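Local structure of putative aminopeptidase (Leishmania major, 5NTH) at residues V13-T16 and A17-A20; F66-P69 and A70-E73; K199-C202 and V203-E207; V399-A402 and T403-D407. The protein probably acts as a manganese-dependent leucyl aminopeptidase of the M17 family, cleaving residues from the N-termini of peptides, and is captured here with actinonin. All coordinates share one frame; numbering follows the deposited sequence.

Four short-range contacts sample the helices of one subunit of a hexamer: an early turn of helix 12-26 (interaction 1), the N-termini of helices 69-77 and 203-221 (interactions 2 and 3), and the C-terminal end of helix 391-404 (interaction 4). None touches another; even the nearest pair, interactions 2 and 3, keeps about 18 Å between nearest atoms. Interactions 2 and 4 lie on opposite sides of the chain's centre, about 59 Å apart centre to centre, one in the N-terminal domain and one in the catalytic domain. Interaction 4 approaches the metal site without reaching it, the side chain of Val399 being about 10 Å from that of the manganese ligand Lys298.

Interaction 1: residues V13-T16 and A17-A20; sequences VEET and AVSA
Val13 O accepts Ala17 N at 3.1 Å with an N-H...O angle of 163°, and Glu14 O accepts Val18 N at 3.0 Å. One residue on, Ser19 N meets Glu15 O at 3.2 Å, and the bond from Ala20 N to Thr16 O is weak at 3.4 Å. This i to i+4 ladder is that of an alpha-helix, here an early part of helix 12-26. On its buried side Val18 lies close to Glu15: Val18 CG2, set between its own backbone N and carbonyl carbon (chi1 -60°), is a tight 3.0 Å from Glu15 O and 3.3 Å from Glu15 OE1. The Glu15 chain bends at chi2 (-42°), which folds its carboxylate back beside that methyl, the two side chains crossing obliquely. Both carboxylate oxygens have firm partners in the N-terminal tail: OE1 a salt bridge to Arg6, OE2 a hydrogen bond from Ser9 N. Arg6 also bonds Ser19 OG, thereby linking successive turns on one side of the helix. Glu14 takes its partners elsewhere, pairing with Arg8 through OE2 and, through OE1, with Arg256 of the second subunit.

Interaction 2: residues F66-P69 and A70-E73; sequences FYCP and AVAE
A hydrophobic staple brackets the N-terminus of helix 69-77, within the N-terminal domain of the M17 fold: Tyr67, the residue before the N-cap Cys68, reaches forward to Ala72, five residues on. The tyrosine's CG stands opposite its backbone N (chi1 -158°), and this carries the far end of the ring to the alanine methyl, with Tyr67 OH 3.5 Å and Tyr67 CZ 3.8 Å from Ala72 CB in an oblique approach. Pro69 fills the first helical position, where the lack of an N-H breaks no helical bond, because the N-H groups of the first turn have no earlier helical carbonyl to meet. The helix's first backbone bond of the contact runs from Ala72 N to Cys68 O, 2.9 Å long and close to straight at 160°; the next joins Glu73 N to Pro69 O, also at 2.9 Å. Glu73 sends its carboxylate onward to Arg77 in a salt bridge. Tyr96 of the third subunit packs on Pro69, Ala70 and Glu73, so this turn also takes part in the subunit interface. On the inner side Val71 is held by its two methyls. Val71 CG1 meets the edge of the Phe66 ring near its plane, 4.2 Å from Phe66 CE1, while Val71 CG2 rests 3.5 Å from Cys68 SG and 3.5 Å from the carbonyl Phe66 O.

Interaction 3: residues K199-C202 and V203-E207; sequences KSVC and VAELE
Val201 and Leu206 cross at about a right angle, and they meet through one methyl each: Val201 CG2 is 4.0 Å from Leu206 CD2. The same valine methyl lies 3.9 Å from Glu205 CB, the valine and glutamate side chains meeting at a slant. Val201 CG2 can face both partners because it stands opposite the backbone N, the other methyl taking the place between N and carbonyl carbon (chi1 57°). With Cys202 as N-cap, the Val201-Leu206 pair joins the residue before the cap to the fifth residue after itself, a hydrophobic staple at the start of helix 203-221. Glu205 points back toward the cap, its chain extended beyond CG, which brings the carboxylate near the backbone N of Cys202. There Cys202 N donates to Glu205 OE1 at 3.2 Å and 166°, as toward the glutamate of a capping box, though the reciprocal bond is not established and the place of OE1 is doubtful because the model crowds it. Glu205 OE2 is hydrogen-bonded to Ser338 OG. The backbone closes the turn with Leu206 N on Cys202 O at 3.2 Å. Around this buried start of the helix, Met341 of helix 323-341 touches Cys202, Ala204 and Glu205; helix 189-192 packs on Val203 and Leu206, and helix 148-156 covers Val201 and Leu206.

Interaction 4: residues V399-A402 and T403-D407; sequences VYYA and TGEQD
Val399 O is gripped twice by one residue, Thr403 N and Thr403 OG1 each lying 2.8 Å away. The hydroxyl reaches it because OG1 sits between the threonine's backbone N and carbonyl carbon (chi1 58°); Thr403 OG1 in turn accepts a bond from Ser501 N. Tyr400 O receives Gly404 N at 2.7 Å, with Thr403 N a weak second donor. As helix 391-404 ends, Tyr401 O still takes Glu405 N at 3.0 Å, but the donor stands above the carbonyl plane, 45° out of it. Beyond it Gln406 NE2 turns back weakly to Ala402 O, its stronger partner being Ser353 OG. The two tyrosines are met differently: Glu405 OE2 comes to the edge of the Tyr400 ring, in its plane and 3.9 Å from Tyr400 CE2, whereas the Tyr401 ring has Glu405 CB 3.6 Å from CD1 and Gln406 CG 3.7 Å from CE2, both oblique. This is the far end of the helix whose first residues, Gly391 and Arg392, line the bicarbonate pocket. Val399 and Ala402 rest on strand 291-300, Val399 and Thr403 on strand 412-417, and Tyr401 and Gln406 on strand 275-282 of the catalytic sheet.

Interaction 1: residues V13-T16 and A17-A20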
loop_
_atom_site.group_PDB
_atom_site.type_symbol
_atom_site.label_atom_id
_atom_site.label_comp_id
_atom_site.label_asym_id
_atom_site.label_seq_id
_atom_site.Cartn_x
_atom_site.Cartn_y
_atom_site.Cartn_z
ATOM N N VAL A 13 -31.530 -27.380 -13.801
ATOM C CA VAL A 13 -31.373 -27.568 -12.353
ATOM C C VAL A 13 -31.315 -26.232 -11.630
ATOM O O VAL A 13 -32.028 -26.005 -10.653
ATOM C CB VAL A 13 -30.086 -28.389 -12.013
ATOM C CG1 VAL A 13 -29.723 -28.313 -10.520
ATOM C CG2 VAL A 13 -30.242 -29.848 -12.447
ATOM N N GLU A 14 -30.425 -25.368 -12.105
ATOM C CA GLU A 14 -30.261 -24.026 -11.560
ATOM C C GLU A 14 -31.611 -23.300 -11.638
ATOM O O GLU A 14 -32.046 -22.684 -10.664
ATOM C CB GLU A 14 -29.153 -23.291 -12.333
ATOM C CG GLU A 14 -28.550 -22.055 -11.661
ATOM C CD GLU A 14 -27.285 -21.563 -12.384
ATOM O OE1 GLU A 14 -26.306 -22.355 -12.495
ATOM O OE2 GLU A 14 -27.258 -20.400 -12.850
ATOM N N GLU A 15 -32.290 -23.429 -12.780
ATOM C CA GLU A 15 -33.551 -22.737 -12.997
ATOM C C GLU A 15 -34.673 -23.279 -12.158
ATOM O O GLU A 15 -35.578 -22.533 -11.805
ATOM C CB GLU A 15 -33.969 -22.748 -14.466
ATOM C CG GLU A 15 -33.157 -21.829 -15.394
ATOM C CD GLU A 15 -32.848 -20.452 -14.810
ATOM O OE1 GLU A 15 -33.774 -19.766 -14.320
ATOM O OE2 GLU A 15 -31.658 -20.049 -14.842
ATOM N N THR A 16 -34.636 -24.571 -11.862
ATOM C CA THR A 16 -35.649 -25.205 -11.015
ATOM C C THR A 16 -35.507 -24.682 -9.595
ATOM O O THR A 16 -36.494 -24.374 -8.950
ATOM C CB THR A 16 -35.542 -26.757 -11.048
ATOM O OG1 THR A 16 -36.218 -27.258 -12.212
ATOM C CG2 THR A 16 -36.165 -27.433 -9.796
ATOM N N ALA A 17 -34.273 -24.570 -9.116
ATOM C CA ALA A 17 -34.029 -24.046 -7.774
ATOM C C ALA A 17 -34.309 -22.551 -7.643
ATOM O O ALA A 17 -34.677 -22.125 -6.560
ATOM C CB ALA A 17 -32.611 -24.358 -7.301
ATOM N N VAL A 18 -34.117 -21.755 -8.699
ATOM C CA VAL A 18 -34.462 -20.323 -8.617
ATOM C C VAL A 18 -35.979 -20.179 -8.521
ATOM O O VAL A 18 -36.463 -19.311 -7.791
ATOM C CB VAL A 18 -33.893 -19.405 -9.761
ATOM C CG1 VAL A 18 -32.365 -19.409 -9.844
ATOM C CG2 VAL A 18 -34.445 -19.791 -11.100
ATOM N N SER A 19 -36.722 -21.042 -9.225
ATOM C CA SER A 19 -38.215 -21.022 -9.178
ATOM C C SER A 19 -38.755 -21.229 -7.760
ATOM O O SER A 19 -39.738 -20.602 -7.368
ATOM C CB SER A 19 -38.840 -22.035 -10.156
ATOM O OG SER A 19 -38.833 -21.549 -11.500
ATOM N N ALA A 20 -38.077 -22.082 -7.008
ATOM C CA ALA A 20 -38.365 -22.303 -5.590
ATOM C C ALA A 20 -37.937 -21.139 -4.720
ATOM O O ALA A 20 -38.659 -20.781 -3.790
ATOM C CB ALA A 20 -37.691 -23.575 -5.090
#

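Interaction 2: residues F66-P69 and A70-E73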
loop_
_atom_site.group_PDB
_atom_site.type_symbol
_atom_site.label_atom_id
_atom_site.label_comp_id
_atom_site.label_asym_id
_atom_site.label_seq_id
_atom_site.Cartn_x
_atom_site.Cartn_y
_atom_site.Cartn_z
ATOM N N PHE A 66 -45.597 -16.213 33.846
ATOM C CA PHE A 66 -44.371 -16.952 34.117
ATOM C C PHE A 66 -43.713 -16.393 35.378
ATOM O O PHE A 66 -42.541 -16.668 35.651
ATOM C CB PHE A 66 -43.423 -16.900 32.894
ATOM C CG PHE A 66 -42.968 -15.529 32.547
ATOM C CD1 PHE A 66 -41.954 -14.913 33.267
ATOM C CD2 PHE A 66 -43.590 -14.822 31.550
ATOM C CE1 PHE A 66 -41.560 -13.617 32.989
ATOM C CE2 PHE A 66 -43.202 -13.524 31.260
ATOM C CZ PHE A 66 -42.179 -12.917 31.974
ATOM N N TYR A 67 -44.447 -15.607 36.162
ATOM C CA TYR A 67 -43.858 -15.085 37.400
ATOM C C TYR A 67 -43.728 -16.261 38.306
ATOM O O TYR A 67 -44.583 -17.138 38.298
ATOM C CB TYR A 67 -44.692 -14.027 38.094
ATOM C CG TYR A 67 -43.864 -13.147 39.011
ATOM C CD1 TYR A 67 -43.052 -12.151 38.475
ATOM C CD2 TYR A 67 -43.898 -13.288 40.420
ATOM C CE1 TYR A 67 -42.288 -11.322 39.285
ATOM C CE2 TYR A 67 -43.142 -12.448 41.248
ATOM C CZ TYR A 67 -42.333 -11.471 40.662
ATOM O OH TYR A 67 -41.558 -10.603 41.395
ATOM N N CYS A 68 -42.629 -16.288 39.039
ATOM C CA CYS A 68 -42.333 -17.348 40.001
ATOM C C CYS A 68 -41.082 -16.892 40.750
ATOM O O CYS A 68 -40.511 -15.848 40.412
ATOM C CB CYS A 68 -42.135 -18.696 39.310
ATOM S SG CYS A 68 -40.737 -18.686 38.187
ATOM N N PRO A 69 -40.678 -17.629 41.797
ATOM C CA PRO A 69 -39.596 -17.100 42.643
ATOM C C PRO A 69 -38.231 -16.951 41.946
ATOM O O PRO A 69 -37.543 -15.968 42.209
ATOM C CB PRO A 69 -39.517 -18.123 43.779
ATOM C CG PRO A 69 -40.882 -18.684 43.842
ATOM C CD PRO A 69 -41.271 -18.831 42.405
ATOM N N ALA A 70 -37.854 -17.893 41.077
ATOM C CA ALA A 70 -36.564 -17.803 40.384
ATOM C C ALA A 70 -36.560 -16.581 39.467
ATOM O O ALA A 70 -35.538 -15.892 39.322
ATOM C CB ALA A 70 -36.276 -19.058 39.589
ATOM N N VAL A 71 -37.718 -16.304 38.871
ATOM C CA VAL A 71 -37.848 -15.155 37.999
ATOM C C VAL A 71 -37.763 -13.908 38.832
ATOM O O VAL A 71 -37.099 -12.972 38.464
ATOM C CB VAL A 71 -39.147 -15.166 37.200
ATOM C CG1 VAL A 71 -39.322 -13.834 36.484
ATOM C CG2 VAL A 71 -39.116 -16.302 36.196
ATOM N N ALA A 72 -38.434 -13.907 39.964
ATOM C CA ALA A 72 -38.384 -12.762 40.879
ATOM C C ALA A 72 -36.941 -12.448 41.248
ATOM O O ALA A 72 -36.555 -11.285 41.331
ATOM C CB ALA A 72 -39.192 -13.066 42.131
ATOM N N GLU A 73 -36.157 -13.502 41.441
ATOM C CA GLU A 73 -34.769 -13.359 41.826
ATOM C C GLU A 73 -33.940 -12.775 40.688
ATOM O O GLU A 73 -33.037 -11.947 40.903
ATOM C CB GLU A 73 -34.205 -14.712 42.232
ATOM C CG GLU A 73 -32.761 -14.665 42.687
ATOM C CD GLU A 73 -32.506 -13.795 43.923
ATOM O OE1 GLU A 73 -33.452 -13.526 44.741
ATOM O OE2 GLU A 73 -31.308 -13.403 44.069
#

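Interaction 3: residues K199-C202 and V203-E207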
loop_
_atom_site.group_PDB
_atom_site.type_symbol
_atom_site.label_atom_id
_atom_site.label_comp_id
_atom_site.label_asym_id
_atom_site.label_seq_id
_atom_site.Cartn_x
_atom_site.Cartn_y
_atom_site.Cartn_z
ATOM N N LYS A 199 -52.726 9.196 16.284
ATOM C CA LYS A 199 -52.642 8.168 15.244
ATOM C C LYS A 199 -52.815 6.760 15.884
ATOM O O LYS A 199 -52.446 6.516 17.056
ATOM C CB LYS A 199 -51.343 8.335 14.428
ATOM N N SER A 200 -53.436 5.861 15.123
ATOM C CA SER A 200 -53.557 4.436 15.516
ATOM C C SER A 200 -52.809 3.477 14.593
ATOM O O SER A 200 -52.806 3.629 13.346
ATOM C CB SER A 200 -55.015 4.011 15.522
ATOM O OG SER A 200 -55.645 4.454 14.327
ATOM N N VAL A 201 -52.216 2.465 15.207
ATOM C CA VAL A 201 -51.591 1.382 14.441
ATOM C C VAL A 201 -52.062 0.049 14.986
ATOM O O VAL A 201 -52.012 -0.170 16.201
ATOM C CB VAL A 201 -50.045 1.492 14.411
ATOM C CG1 VAL A 201 -49.450 1.521 15.832
ATOM C CG2 VAL A 201 -49.454 0.390 13.528
ATOM N N CYS A 202 -52.520 -0.821 14.079
ATOM C CA CYS A 202 -53.168 -2.078 14.453
ATOM C C CYS A 202 -52.292 -3.313 14.215
ATOM O O CYS A 202 -51.253 -3.233 13.564
ATOM C CB CYS A 202 -54.465 -2.232 13.698
ATOM S SG CYS A 202 -54.280 -2.563 11.950
ATOM N N VAL A 203 -52.735 -4.453 14.736
ATOM C CA VAL A 203 -51.959 -5.676 14.687
ATOM C C VAL A 203 -51.661 -6.171 13.294
ATOM O O VAL A 203 -50.557 -6.664 13.063
ATOM C CB VAL A 203 -52.665 -6.802 15.457
ATOM C CG1 VAL A 203 -52.009 -8.176 15.230
ATOM C CG2 VAL A 203 -52.633 -6.460 16.929
ATOM N N ALA A 204 -52.632 -6.082 12.385
ATOM C CA ALA A 204 -52.403 -6.506 11.000
ATOM C C ALA A 204 -51.291 -5.668 10.307
ATOM O O ALA A 204 -50.556 -6.188 9.470
ATOM C CB ALA A 204 -53.700 -6.474 10.206
ATOM N N GLU A 205 -51.177 -4.395 10.693
ATOM C CA GLU A 205 -50.074 -3.536 10.282
ATOM C C GLU A 205 -48.718 -3.994 10.836
ATOM O O GLU A 205 -47.741 -4.128 10.100
ATOM C CB GLU A 205 -50.352 -2.079 10.658
ATOM C CG GLU A 205 -51.107 -1.349 9.554
ATOM C CD GLU A 205 -51.868 -0.099 10.000
ATOM O OE1 GLU A 205 -52.730 -0.212 10.934
ATOM O OE2 GLU A 205 -51.615 0.993 9.391
ATOM N N LEU A 206 -48.645 -4.260 12.119
ATOM C CA LEU A 206 -47.374 -4.698 12.689
ATOM C C LEU A 206 -46.879 -5.990 12.025
ATOM O O LEU A 206 -45.683 -6.144 11.798
ATOM C CB LEU A 206 -47.479 -4.870 14.190
ATOM C CG LEU A 206 -47.881 -3.594 14.918
ATOM C CD1 LEU A 206 -48.012 -3.909 16.394
ATOM C CD2 LEU A 206 -46.912 -2.446 14.692
ATOM N N GLU A 207 -47.802 -6.890 11.686
ATOM C CA GLU A 207 -47.475 -8.083 10.905
ATOM C C GLU A 207 -46.990 -7.745 9.491
ATOM O O GLU A 207 -46.045 -8.365 8.963
ATOM C CB GLU A 207 -48.675 -9.031 10.869
ATOM C CG GLU A 207 -48.868 -9.763 12.195
ATOM C CD GLU A 207 -50.285 -10.288 12.442
ATOM O OE1 GLU A 207 -51.286 -9.578 12.217
ATOM O OE2 GLU A 207 -50.400 -11.436 12.897
#

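Interaction 4: residues V399-A402 and T403-D407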
loop_
_atom_site.group_PDB
_atom_site.type_symbol
_atom_site.label_atom_id
_atom_site.label_comp_id
_atom_site.label_asym_id
_atom_site.label_seq_id
_atom_site.Cartn_x
_atom_site.Cartn_y
_atom_site.Cartn_z
ATOM N N VAL A 399 -34.280 8.564 -10.567
ATOM C CA VAL A 399 -35.024 9.683 -10.077
ATOM C C VAL A 399 -35.633 10.455 -11.249
ATOM O O VAL A 399 -36.777 10.908 -11.143
ATOM C CB VAL A 399 -34.216 10.563 -9.125
ATOM C CG1 VAL A 399 -33.811 9.748 -7.904
ATOM C CG2 VAL A 399 -33.009 11.207 -9.812
ATOM N N TYR A 400 -34.930 10.540 -12.381
ATOM C CA TYR A 400 -35.505 11.183 -13.552
ATOM C C TYR A 400 -36.754 10.437 -14.009
ATOM O O TYR A 400 -37.804 11.027 -14.200
ATOM C CB TYR A 400 -34.519 11.350 -14.708
ATOM C CG TYR A 400 -35.164 12.156 -15.792
ATOM C CD1 TYR A 400 -35.159 13.560 -15.761
ATOM C CD2 TYR A 400 -35.896 11.520 -16.797
ATOM C CE1 TYR A 400 -35.821 14.305 -16.752
ATOM C CE2 TYR A 400 -36.568 12.245 -17.785
ATOM C CZ TYR A 400 -36.528 13.635 -17.765
ATOM O OH TYR A 400 -37.201 14.331 -18.730
ATOM N N TYR A 401 -36.660 9.136 -14.177
ATOM C CA TYR A 401 -37.871 8.354 -14.465
ATOM C C TYR A 401 -39.040 8.670 -13.537
ATOM O O TYR A 401 -40.165 8.812 -13.977
ATOM C CB TYR A 401 -37.640 6.853 -14.358
ATOM C CG TYR A 401 -38.913 6.120 -14.691
ATOM C CD1 TYR A 401 -39.220 5.843 -16.004
ATOM C CD2 TYR A 401 -39.850 5.768 -13.702
ATOM C CE1 TYR A 401 -40.398 5.208 -16.358
ATOM C CE2 TYR A 401 -41.044 5.131 -14.045
ATOM C CZ TYR A 401 -41.313 4.848 -15.389
ATOM O OH TYR A 401 -42.476 4.234 -15.816
ATOM N N ALA A 402 -38.769 8.709 -12.246
ATOM C CA ALA A 402 -39.819 8.815 -11.248
ATOM C C ALA A 402 -40.389 10.218 -11.218
ATOM O O ALA A 402 -41.577 10.386 -10.944
ATOM C CB ALA A 402 -39.294 8.440 -9.887
ATOM N N THR A 403 -39.555 11.216 -11.514
ATOM C CA THR A 403 -40.000 12.619 -11.483
ATOM C C THR A 403 -40.452 13.168 -12.804
ATOM O O THR A 403 -41.190 14.125 -12.808
ATOM C CB THR A 403 -38.918 13.574 -10.975
ATOM O OG1 THR A 403 -37.730 13.484 -11.783
ATOM C CG2 THR A 403 -38.621 13.265 -9.558
ATOM N N GLY A 404 -39.993 12.583 -13.906
ATOM C CA GLY A 404 -40.274 13.099 -15.240
ATOM C C GLY A 404 -40.922 12.175 -16.255
ATOM O O GLY A 404 -41.235 12.611 -17.344
ATOM N N GLU A 405 -41.119 10.909 -15.943
ATOM C CA GLU A 405 -41.687 9.984 -16.927
ATOM C C GLU A 405 -43.004 9.297 -16.516
ATOM O O GLU A 405 -43.658 8.640 -17.330
ATOM C CB GLU A 405 -40.620 8.958 -17.272
ATOM C CG GLU A 405 -39.472 9.552 -18.070
ATOM C CD GLU A 405 -39.837 9.832 -19.514
ATOM O OE1 GLU A 405 -40.901 9.332 -19.938
ATOM O OE2 GLU A 405 -39.060 10.527 -20.226
ATOM N N GLN A 406 -43.392 9.443 -15.260
ATOM C CA GLN A 406 -44.650 8.891 -14.800
ATOM C C GLN A 406 -45.808 9.805 -15.187
ATOM O O GLN A 406 -45.601 10.972 -15.548
ATOM C CB GLN A 406 -44.582 8.703 -13.298
ATOM C CG GLN A 406 -43.478 7.728 -12.916
ATOM C CD GLN A 406 -43.777 6.957 -11.649
ATOM O OE1 GLN A 406 -44.216 5.789 -11.688
ATOM N NE2 GLN A 406 -43.542 7.608 -10.509
ATOM N N ASP A 407 -47.027 9.267 -15.133
ATOM C CA ASP A 407 -48.232 10.072 -15.420
ATOM C C ASP A 407 -48.777 10.925 -14.254
ATOM O O ASP A 407 -49.852 11.481 -14.375
ATOM C CB ASP A 407 -49.331 9.241 -16.139
ATOM C CG ASP A 407 -50.049 8.171 -15.247
ATOM O OD1 ASP A 407 -50.088 8.226 -13.976
ATOM O OD2 ASP A 407 -50.622 7.236 -15.881
#